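PDB 2QSI: putative hydrogenase expression/formation protein hupG from Rhodopseudomonas palustris, which is of unknown function but, as a HupG/HyaE family member with a thioredoxin-like fold, probably assists in the expression or maturation of a hydrogenase. Local coordinates for the interface of chains A and B. Sequence-based numbering; all coordinates share one arbitrary frame. Chains: chain A/B, Putative hydrogenase expression/formation protein hupG.

The interface of chains A and B. Residues chain A 85-87, 91-95; chain B 103-107, 114, 121.
Strand 92-97 of chain A and strand 100-106 of chain B pair as antiparallel neighbours, with A:Ser92 opposite B:Ala106 and A:Val95 opposite B:Gly103. Backbone hydrogen bonds carry this pairing. A:Leu93 is gripped at both polar atoms: its carbonyl O takes the N-H of B:Ile105 at 2.8 Å, in the carbonyl plane and nearly straight (168° at H), while its own N gives to B:Ile105 O at 3.0 Å from above that carbonyl's plane. Further along, A:Val95 N approaches B:Gly103 O almost on the C=O axis (2.9 Å), and the return bond from B:Gly103 N is weak. Past the other strand end, B:Lys107 N donates a hydrogen bond, in the carbonyl plane, to O of A:Pro91, which follows a cis peptide bond.

Side chains pack on both faces of the ribbon. On one, A:Val95 and the selenomethionine B:Met121 meet tip to tip: B:Met121 SE lies 3.6 Å from both CB and CG2 of A:Val95, the methyl beside the backbone N. A:Leu93, with CG anti to its carbonyl carbon (chi1 -55°), brings CD1 obliquely above the rim of the B:Tyr114 ring on its CD1–CE1 side, 3.8 Å from CE1, the two side chains crossing nearly at right angles. On the opposite face B:Val104 spreads its methyls, CG1 towards A:Ser92 CB and CG2 to within 3.6 Å of A:Gly86 O.

The aliphatic part of B:Lys107, bent at chi2, crosses the A:Pro91 ring. Strand 100-106 of one subunit extends the sheet of the other, with helix 111-126 of the donor laid against one face; the two-fold repeats this exchange, making the deposited assembly an intertwined pair that may be the biological dimer.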
# COMPACT_ATOMS: atom_id res chain seq x y z
N PHE A 85 -5.06 2.92 10.05
CA PHE A 85 -3.94 2.02 10.07
C PHE A 85 -4.10 0.86 11.04
O PHE A 85 -3.25 0.01 11.10
CB PHE A 85 -2.64 2.80 10.29
CG PHE A 85 -2.24 3.66 9.12
CD1 PHE A 85 -1.89 3.08 7.91
CD2 PHE A 85 -2.21 5.05 9.23
CE1 PHE A 85 -1.53 3.87 6.83
CE2 PHE A 85 -1.86 5.84 8.16
CZ PHE A 85 -1.54 5.25 6.94
N GLY A 86 -5.19 0.81 11.80
CA GLY A 86 -5.46 -0.27 12.75
C GLY A 86 -4.77 -0.16 14.10
O GLY A 86 -4.33 -1.14 14.65
N VAL A 87 -4.61 1.06 14.59
CA VAL A 87 -3.95 1.33 15.87
C VAL A 87 -5.04 1.52 16.92
O VAL A 87 -5.94 2.33 16.73
CB VAL A 87 -3.07 2.61 15.79
CG1 VAL A 87 -2.33 2.84 17.12
CG2 VAL A 87 -2.05 2.48 14.63
N PRO A 91 0.79 5.25 23.43
CA PRO A 91 1.62 5.38 22.23
C PRO A 91 1.71 4.03 21.50
O PRO A 91 1.53 2.97 22.12
CB PRO A 91 2.99 5.80 22.77
CG PRO A 91 3.00 5.33 24.19
CD PRO A 91 1.59 5.20 24.67
N SER A 92 1.92 4.08 20.19
CA SER A 92 2.11 2.92 19.35
C SER A 92 3.06 3.28 18.19
O SER A 92 3.15 4.43 17.80
CB SER A 92 0.77 2.45 18.71
OG SER A 92 -0.06 1.77 19.65
N LEU A 93 3.70 2.25 17.64
CA LEU A 93 4.26 2.30 16.29
C LEU A 93 3.38 1.48 15.31
O LEU A 93 3.11 0.29 15.56
CB LEU A 93 5.66 1.73 16.28
CG LEU A 93 6.64 2.36 17.25
CD1 LEU A 93 8.01 1.73 17.08
CD2 LEU A 93 6.73 3.87 16.93
N ALA A 94 2.98 2.08 14.20
CA ALA A 94 2.32 1.34 13.12
C ALA A 94 3.33 1.21 11.99
O ALA A 94 3.82 2.23 11.50
CB ALA A 94 1.08 2.08 12.64
N VAL A 95 3.64 -0.05 11.60
CA VAL A 95 4.59 -0.35 10.53
C VAL A 95 3.79 -0.59 9.25
O VAL A 95 2.97 -1.52 9.18
CB VAL A 95 5.46 -1.54 10.89
CG1 VAL A 95 6.53 -1.76 9.81
CG2 VAL A 95 6.11 -1.32 12.27
N GLY B 103 2.15 -4.42 10.97
CA GLY B 103 1.94 -4.68 12.37
C GLY B 103 1.88 -3.40 13.19
O GLY B 103 2.20 -2.32 12.73
N VAL B 104 1.42 -3.54 14.42
CA VAL B 104 1.34 -2.42 15.33
C VAL B 104 1.99 -2.85 16.63
O VAL B 104 1.74 -3.97 17.17
CB VAL B 104 -0.11 -1.97 15.56
CG1 VAL B 104 -0.17 -0.85 16.60
CG2 VAL B 104 -0.76 -1.53 14.26
N ILE B 105 2.84 -1.98 17.17
CA ILE B 105 3.48 -2.23 18.45
C ILE B 105 3.00 -1.25 19.51
O ILE B 105 3.39 -0.08 19.52
CB ILE B 105 5.02 -2.13 18.34
CG1 ILE B 105 5.53 -3.05 17.23
CG2 ILE B 105 5.67 -2.47 19.67
CD1 ILE B 105 7.03 -3.00 17.04
N ALA B 106 2.15 -1.73 20.41
CA ALA B 106 1.31 -0.85 21.22
C ALA B 106 1.93 -0.62 22.60
O ALA B 106 2.35 -1.56 23.27
CB ALA B 106 -0.09 -1.43 21.36
N LYS B 107 1.97 0.64 23.02
CA LYS B 107 2.51 0.99 24.33
C LYS B 107 4.02 0.85 24.36
O LYS B 107 4.62 0.32 23.42
CB LYS B 107 1.87 0.13 25.42
CG LYS B 107 0.38 0.36 25.61
CD LYS B 107 0.08 1.84 25.81
CE LYS B 107 -1.28 2.04 26.47
NZ LYS B 107 -1.69 3.47 26.49
N TYR B 114 11.25 -4.30 20.58
CA TYR B 114 11.09 -3.55 19.32
C TYR B 114 11.90 -4.15 18.17
O TYR B 114 11.36 -4.40 17.08
CB TYR B 114 11.48 -2.09 19.50
CG TYR B 114 10.45 -1.26 20.21
CD1 TYR B 114 9.22 -0.99 19.62
CD2 TYR B 114 10.71 -0.72 21.46
CE1 TYR B 114 8.27 -0.24 20.27
CE2 TYR B 114 9.78 0.04 22.11
CZ TYR B 114 8.56 0.30 21.51
OH TYR B 114 7.63 1.05 22.19
N MSE B 121 8.68 -8.59 11.14
CA MSE B 121 7.84 -8.08 10.07
C MSE B 121 8.64 -7.99 8.78
O MSE B 121 8.12 -8.32 7.69
CB MSE B 121 7.28 -6.72 10.44
CG MSE B 121 6.37 -6.75 11.63
SE MSE B 121 5.80 -4.94 12.04
CE MSE B 121 5.75 -5.18 13.96